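Local structure of transglutaminase-like domain-containing protein (Streptococcus suis, 4XZ7) at residues Ser23-Leu26 with Lys27-Ser31; Thr49-Thr52 with Arg53-Glu57; Gly287-Ala290 with Glu291-His295. The protein is a transglutaminase with antiphagocytic properties, which probably joins glutamine and lysine side chains, and is seen here as one piece of a longer protein. One frame throughout, in Å; residues are numbered along the deposited sequence.

In the fold
The three contacts follow in series along the chain; none nests in or crosses another. Each joins adjoining residues, so none closes a long loop. Contact 1 (23-31) is the last part of helix 19-29 and its exit. Contact 2 (49-57) is the step from strand 48-51 into helix 53-59. Their centres lie about 14 Å apart and they touch: Leu26 and Lys27 of contact 1 pack on Arg53, and Leu26 also on Leu56. Contact 3 (287-295) closes the hairpin of strands 282-288 and 294-302, in the transglutaminase-like region. It lies on the other side of the chain's centre, with its own centre about 67 Å from that of contact 1.

Contact 1: residues Ser23-Leu26 with Lys27-Ser31; sequences SKKL and KDYSS
The helix runs through Ser23-Tyr29 and ends there, tied by four backbone hydrogen bonds between residues four apart: Lys27 N to Ser23 O, Asp28 N to Lys24 O, Tyr29 N to Lys25 O and Ser30 N to Leu26 O. The last of the four is 2.8 Å from Ser30 N to Leu26 O, and Ser30 and Ser31 lead out of the helix. Lys25 O takes two N-H groups: Tyr29 N at 2.9 Å, and Asp28 N through a weak bond. Lys25 and Tyr29 also meet through their side chains, an i to i+4 packing in the last turn of helix 19-29. These lie side by side and point the same way. Lys25 is bent at its second torsion (chi2 -128°), and its CD comes 3.8 Å from Tyr29 CE2. The Tyr29 ring reaches back along the helix because its CG sits beside the backbone N (chi1 -55°). This brings CD2 to 3.1 Å from Lys25 O, which meets the ring obliquely. CB of Asp28 lies over one face of the same ring, toward its rim. Lys27 runs extended past Ser23, one turn before it. Its CG is 3.4 Å from Ser23 O, and its CE is 4.0 Å from Ser23 OG. Asp28 OD1 is 3.2 Å from Lys24 O. Both atoms are acceptors, so this approach is probably unfavourable. Lys25 NZ has a long, weak ion pair with Glu15. Leu26 is buried against Arg53 and Leu56 of helix 53-59, while Val72 of a loop packs against Lys25, Leu26, Tyr29 and Ser30.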
loop_
_atom_site.group_PDB
_atom_site.type_symbol
_atom_site.label_atom_id
_atom_site.label_comp_id
_atom_site.label_asym_id
_atom_site.label_seq_id
_atom_site.Cartn_x
_atom_site.Cartn_y
_atom_site.Cartn_z
ATOM N N SER B 23 29.793 -1.540 21.448
ATOM C CA SER B 23 31.041 -1.650 20.700
ATOM C C SER B 23 32.236 -1.422 21.610
ATOM O O SER B 23 33.209 -2.188 21.548
ATOM C CB SER B 23 31.077 -0.651 19.541
ATOM O OG SER B 23 32.082 -0.988 18.600
ATOM N N LYS B 24 32.164 -0.394 22.462
ATOM C CA LYS B 24 33.229 -0.201 23.458
ATOM C C LYS B 24 33.471 -1.467 24.288
ATOM O O LYS B 24 34.620 -1.953 24.430
ATOM C CB LYS B 24 32.910 0.959 24.410
ATOM C CG LYS B 24 32.815 2.326 23.750
ATOM C CD LYS B 24 33.188 3.431 24.735
ATOM C CE LYS B 24 32.534 4.755 24.373
ATOM N NZ LYS B 24 31.061 4.693 24.589
ATOM N N LYS B 25 32.390 -2.002 24.846
ATOM C CA LYS B 25 32.527 -3.198 25.680
ATOM C C LYS B 25 33.059 -4.400 24.872
ATOM O O LYS B 25 33.796 -5.253 25.384
ATOM C CB LYS B 25 31.191 -3.544 26.335
ATOM C CG LYS B 25 30.674 -2.490 27.311
ATOM C CD LYS B 25 30.333 -3.129 28.640
ATOM C CE LYS B 25 29.682 -2.139 29.586
ATOM N NZ LYS B 25 29.113 -2.828 30.778
ATOM N N LEU B 26 32.690 -4.448 23.600
ATOM C CA LEU B 26 33.056 -5.546 22.734
ATOM C C LEU B 26 34.553 -5.517 22.541
ATOM O O LEU B 26 35.226 -6.545 22.612
ATOM C CB LEU B 26 32.325 -5.430 21.397
ATOM C CG LEU B 26 31.996 -6.719 20.659
ATOM C CD1 LEU B 26 31.340 -7.711 21.588
ATOM C CD2 LEU B 26 31.088 -6.406 19.492
ATOM N N LYS B 27 35.072 -4.315 22.323
ATOM C CA LYS B 27 36.503 -4.135 22.127
ATOM C C LYS B 27 37.262 -4.434 23.406
ATOM O O LYS B 27 38.429 -4.829 23.364
ATOM C CB LYS B 27 36.819 -2.717 21.651
ATOM C CG LYS B 27 36.307 -2.390 20.248
ATOM C CD LYS B 27 36.651 -0.948 19.862
ATOM C CE LYS B 27 36.059 -0.584 18.519
ATOM N NZ LYS B 27 36.173 0.878 18.283
ATOM N N ASP B 28 36.621 -4.258 24.554
ATOM C CA ASP B 28 37.325 -4.636 25.774
ATOM C C ASP B 28 37.343 -6.143 26.012
ATOM O O ASP B 28 38.383 -6.700 26.365
ATOM C CB ASP B 28 36.732 -3.928 26.985
ATOM C CG ASP B 28 37.356 -2.579 27.209
ATOM O OD1 ASP B 28 37.019 -1.644 26.454
ATOM O OD2 ASP B 28 38.199 -2.459 28.127
ATOM N N TYR B 29 36.213 -6.811 25.811
ATOM C CA TYR B 29 36.098 -8.192 26.255
ATOM C C TYR B 29 36.313 -9.213 25.139
ATOM O O TYR B 29 36.431 -10.412 25.391
ATOM C CB TYR B 29 34.730 -8.384 26.907
ATOM C CG TYR B 29 34.486 -7.384 28.024
ATOM C CD1 TYR B 29 35.454 -7.157 29.000
ATOM C CD2 TYR B 29 33.306 -6.646 28.089
ATOM C CE1 TYR B 29 35.249 -6.244 30.019
ATOM C CE2 TYR B 29 33.094 -5.723 29.106
ATOM C CZ TYR B 29 34.070 -5.528 30.069
ATOM O OH TYR B 29 33.873 -4.618 31.085
ATOM N N SER B 30 36.375 -8.736 23.904
ATOM C CA SER B 30 36.438 -9.630 22.757
ATOM C C SER B 30 37.218 -9.007 21.606
ATOM O O SER B 30 36.780 -9.067 20.458
ATOM C CB SER B 30 35.019 -9.988 22.289
ATOM O OG SER B 30 34.242 -10.546 23.336
ATOM N N SER B 31 38.370 -8.417 21.910
ATOM C CA SER B 31 39.113 -7.638 20.920
ATOM C C SER B 31 39.595 -8.455 19.729
ATOM O O SER B 31 39.790 -7.912 18.650
ATOM C CB SER B 31 40.318 -6.960 21.576
ATOM O OG SER B 31 41.075 -7.904 22.307
#

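Contact 2: residues Thr49-Thr52 with Arg53-Glu57; sequences TLST and REELE
The flat group that carries the contact is the carboxylate of Glu55, which Thr52 meets at OE2. Thr52 N donates to it at 2.8 Å between Thr52 N and Glu55 OE2, on the anti side and 20° out of the carboxylate plane. The bond is nearly straight, with 169° at the hydrogen. Thr52 OG1 also donates to Glu55 OE2, weakly, at 3.2 Å. In return Glu55 N gives a weak bond of 3.4 Å to Thr52 OG1. This exchange, side chain to backbone in both directions, is a capping box, with Thr52 at the N-cap of the helix that starts at Arg53. The first torsion of Thr52 (chi1 62°) sets OG1 between the backbone N and the carbonyl carbon, facing the first turn. Glu55 extends beyond CG, back toward the start of the helix; its CG and CD also lie against Thr52 OG1. The box thus gives partners to two N-H groups at the helix start, and the negative carboxylate there is probably favoured by the helix dipole. A water joins in: it is 2.6 Å from Ser51 OG and donates a weak bond to Glu55 OE2. The first main-chain helix bond follows, Leu56 N to Thr52 O at 2.8 Å. CG of Leu56 packs against the same carbonyl, 3.4 Å from Thr52 O. Arg53 leads away from the cap, and its NH1 is hydrogen-bonded to Gln33 O. Strand 48-51 pairs with strand 36-40 through Ser51 and Phe36. Helix 53-59 lies over this sheet, with Leu56 packed on Phe36, Val38 and Ile82, and on Trp19 of helix 19-29.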
loop_
_atom_site.group_PDB
_atom_site.type_symbol
_atom_site.label_atom_id
_atom_site.label_comp_id
_atom_site.label_asym_id
_atom_site.label_seq_id
_atom_site.Cartn_x
_atom_site.Cartn_y
_atom_site.Cartn_z
ATOM N N THR B 49 24.542 -14.571 11.072
ATOM C CA THR B 49 25.466 -15.674 11.257
ATOM C C THR B 49 26.835 -15.219 10.790
ATOM O O THR B 49 26.970 -14.670 9.686
ATOM C CB THR B 49 25.043 -16.938 10.481
ATOM O OG1 THR B 49 25.323 -16.766 9.088
ATOM C CG2 THR B 49 23.577 -17.199 10.651
ATOM N N LEU B 50 27.845 -15.429 11.635
ATOM C CA LEU B 50 29.205 -14.994 11.331
ATOM C C LEU B 50 29.255 -13.496 10.970
ATOM O O LEU B 50 29.991 -13.082 10.075
ATOM C CB LEU B 50 29.787 -15.838 10.186
ATOM C CG LEU B 50 29.933 -17.346 10.426
ATOM C CD1 LEU B 50 30.301 -18.040 9.134
ATOM C CD2 LEU B 50 30.983 -17.635 11.504
ATOM N N SER B 51 28.445 -12.699 11.656
ATOM C CA SER B 51 28.388 -11.255 11.421
ATOM C C SER B 51 29.676 -10.542 11.797
ATOM O O SER B 51 30.322 -10.888 12.791
ATOM C CB SER B 51 27.236 -10.636 12.209
ATOM O OG SER B 51 26.011 -11.250 11.860
ATOM N N THR B 52 30.034 -9.535 10.997
ATOM C CA THR B 52 31.168 -8.656 11.280
ATOM C C THR B 52 30.729 -7.453 12.098
ATOM O O THR B 52 29.536 -7.154 12.181
ATOM C CB THR B 52 31.831 -8.140 9.979
ATOM O OG1 THR B 52 30.878 -7.366 9.238
ATOM C CG2 THR B 52 32.300 -9.305 9.113
ATOM N N ARG B 53 31.688 -6.737 12.677
ATOM C CA ARG B 53 31.362 -5.539 13.460
ATOM C C ARG B 53 30.626 -4.470 12.636
ATOM O O ARG B 53 29.797 -3.733 13.175
ATOM C CB ARG B 53 32.633 -4.975 14.089
ATOM C CG ARG B 53 33.196 -5.937 15.135
ATOM C CD ARG B 53 34.542 -5.547 15.659
ATOM N NE ARG B 53 35.063 -6.580 16.552
ATOM C CZ ARG B 53 35.217 -6.432 17.863
ATOM N NH1 ARG B 53 35.703 -7.430 18.606
ATOM N NH2 ARG B 53 34.893 -5.278 18.430
ATOM N N GLU B 54 30.870 -4.435 11.324
ATOM C CA GLU B 54 30.151 -3.505 10.448
ATOM C C GLU B 54 28.681 -3.882 10.356
ATOM O O GLU B 54 27.788 -3.024 10.441
ATOM C CB GLU B 54 30.794 -3.472 9.057
ATOM C CG GLU B 54 32.266 -3.050 9.113
ATOM C CD GLU B 54 32.822 -2.618 7.768
ATOM O OE1 GLU B 54 32.194 -2.920 6.727
ATOM O OE2 GLU B 54 33.893 -1.969 7.754
ATOM N N GLU B 55 28.431 -5.176 10.200
ATOM C CA GLU B 55 27.070 -5.690 10.175
ATOM C C GLU B 55 26.391 -5.563 11.544
ATOM O O GLU B 55 25.184 -5.361 11.632
ATOM C CB GLU B 55 27.084 -7.136 9.691
ATOM C CG GLU B 55 27.494 -7.253 8.212
ATOM C CD GLU B 55 27.935 -8.647 7.814
ATOM O OE1 GLU B 55 27.820 -8.992 6.617
ATOM O OE2 GLU B 55 28.421 -9.393 8.689
ATOM N N LEU B 56 27.166 -5.694 12.615
ATOM C CA LEU B 56 26.647 -5.418 13.956
ATOM C C LEU B 56 26.133 -3.988 14.011
ATOM O O LEU B 56 24.975 -3.739 14.389
ATOM C CB LEU B 56 27.725 -5.645 15.018
ATOM C CG LEU B 56 27.996 -7.139 15.235
ATOM C CD1 LEU B 56 29.154 -7.386 16.204
ATOM C CD2 LEU B 56 26.719 -7.843 15.703
ATOM N N GLU B 57 26.994 -3.060 13.595
ATOM C CA GLU B 57 26.644 -1.636 13.568
ATOM C C GLU B 57 25.345 -1.420 12.799
ATOM O O GLU B 57 24.457 -0.698 13.258
ATOM C CB GLU B 57 27.773 -0.800 12.947
ATOM C CG GLU B 57 27.439 0.681 12.838
ATOM C CD GLU B 57 28.663 1.575 12.958
ATOM O OE1 GLU B 57 28.489 2.806 13.071
ATOM O OE2 GLU B 57 29.802 1.055 12.956
HETATM O O HOH W 1 25.532 -10.905 9.316
#

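Contact 3: residues Gly287-Ala290 with Glu291-His295; sequences GKNA and EGVPH
Asn289 and Val293 stand side by side at the tip of a hairpin and point the same way. The amide end of Asn289 lies along the valine branches, with ND2 3.4 Å from Val293 CG1. The oxygen of the amide, OD1, is over one face of the His295 ring. The imidazole swings there with CG beside the carbonyl carbon (chi1 -165°), and His295 CB packs 3.9 Å from Asn289 N. Lys288 takes a different course. Its extended chain passes the turn backbone, bringing CD to 3.4 Å from Gly292 O, and NZ goes on to a salt bridge with Glu351. The backbone holds the two arms in register. Gly287 and His295 form an antiparallel hydrogen-bonded pair, with 2.9 Å from Gly287 N to His295 O and again 2.9 Å from His295 N to Gly287 O. Lys288 and Pro294 are the non-hydrogen-bonded pair that follows. Asn289 to Gly292 is a type I turn, closed by Gly292 N on Asn289 O at 3.1 Å. Gly292 then takes a positive phi (83°), which fits a G1 bulge formed by Gly292 and Val293 opposite Asn289. Asn289 N to Val293 O is modelled at 2.5 Å, a doubtful length, though the direction fits a hydrogen bond. His295 NE2 is hydrogen-bonded to Asp310 OD2, consistent with the histidine-aspartate pair of a transglutaminase catalytic triad. The hairpin joins strands 282-288 and 294-302 of a mixed sheet. Strand 354-357 lies beside strand 282-288, with Lys288 bonded through its backbone to Tyr354 and His295 packed on Met355.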
loop_
_atom_site.group_PDB
_atom_site.type_symbol
_atom_site.label_atom_id
_atom_site.label_comp_id
_atom_site.label_asym_id
_atom_site.label_seq_id
_atom_site.Cartn_x
_atom_site.Cartn_y
_atom_site.Cartn_z
ATOM N N GLY B 287 -4.304 2.739 -27.261
ATOM C CA GLY B 287 -5.429 2.574 -28.149
ATOM C C GLY B 287 -6.070 1.249 -27.821
ATOM O O GLY B 287 -6.116 0.835 -26.655
ATOM N N LYS B 288 -6.559 0.563 -28.840
ATOM C CA LYS B 288 -7.164 -0.734 -28.597
ATOM C C LYS B 288 -6.649 -1.816 -29.533
ATOM O O LYS B 288 -6.312 -1.545 -30.693
ATOM C CB LYS B 288 -8.687 -0.639 -28.694
ATOM C CG LYS B 288 -9.283 0.145 -27.531
ATOM C CD LYS B 288 -10.781 0.011 -27.436
ATOM C CE LYS B 288 -11.296 0.759 -26.209
ATOM N NZ LYS B 288 -12.734 0.480 -25.955
ATOM N N ASN B 289 -6.580 -3.028 -28.981
ATOM C CA ASN B 289 -6.307 -4.264 -29.707
ATOM C C ASN B 289 -7.084 -4.387 -30.983
ATOM O O ASN B 289 -8.114 -3.741 -31.145
ATOM C CB ASN B 289 -6.664 -5.486 -28.851
ATOM C CG ASN B 289 -5.513 -6.413 -28.675
ATOM O OD1 ASN B 289 -4.488 -6.264 -29.338
ATOM N ND2 ASN B 289 -5.659 -7.382 -27.778
ATOM N N ALA B 290 -6.625 -5.281 -31.855
ATOM C CA ALA B 290 -7.428 -5.708 -32.985
ATOM C C ALA B 290 -8.592 -6.571 -32.481
ATOM O O ALA B 290 -9.512 -6.873 -33.237
ATOM C CB ALA B 290 -6.579 -6.464 -33.999
ATOM N N GLU B 291 -8.552 -6.946 -31.202
ATOM C CA GLU B 291 -9.677 -7.621 -30.540
ATOM C C GLU B 291 -10.486 -6.683 -29.634
ATOM O O GLU B 291 -11.267 -7.138 -28.808
ATOM C CB GLU B 291 -9.182 -8.806 -29.699
ATOM C CG GLU B 291 -8.286 -9.780 -30.433
ATOM C CD GLU B 291 -9.041 -10.687 -31.397
ATOM O OE1 GLU B 291 -10.073 -11.267 -30.992
ATOM O OE2 GLU B 291 -8.596 -10.828 -32.561
ATOM N N GLY B 292 -10.285 -5.379 -29.761
ATOM C CA GLY B 292 -11.029 -4.437 -28.947
ATOM C C GLY B 292 -10.521 -4.163 -27.538
ATOM O O GLY B 292 -11.073 -3.300 -26.841
ATOM N N VAL B 293 -9.471 -4.856 -27.101
ATOM C CA VAL B 293 -9.007 -4.640 -25.727
ATOM C C VAL B 293 -7.942 -3.535 -25.666
ATOM O O VAL B 293 -7.147 -3.364 -26.595
ATOM C CB VAL B 293 -8.488 -5.962 -25.072
ATOM C CG1 VAL B 293 -8.582 -7.127 -26.034
ATOM C CG2 VAL B 293 -7.078 -5.810 -24.508
ATOM N N PRO B 294 -7.942 -2.755 -24.574
ATOM C CA PRO B 294 -7.032 -1.615 -24.478
ATOM C C PRO B 294 -5.561 -2.053 -24.552
ATOM O O PRO B 294 -5.174 -3.048 -23.939
ATOM C CB PRO B 294 -7.376 -1.008 -23.105
ATOM C CG PRO B 294 -8.787 -1.521 -22.800
ATOM C CD PRO B 294 -8.768 -2.899 -23.361
ATOM N N HIS B 295 -4.751 -1.319 -25.307
ATOM C CA HIS B 295 -3.388 -1.736 -25.553
ATOM C C HIS B 295 -2.479 -0.519 -25.651
ATOM O O HIS B 295 -2.950 0.632 -25.705
ATOM C CB HIS B 295 -3.323 -2.587 -26.833
ATOM C CG HIS B 295 -2.045 -3.355 -26.994
ATOM N ND1 HIS B 295 -1.643 -4.329 -26.101
ATOM C CD2 HIS B 295 -1.082 -3.295 -27.946
ATOM C CE1 HIS B 295 -0.489 -4.838 -26.504
ATOM N NE2 HIS B 295 -0.126 -4.224 -27.614
#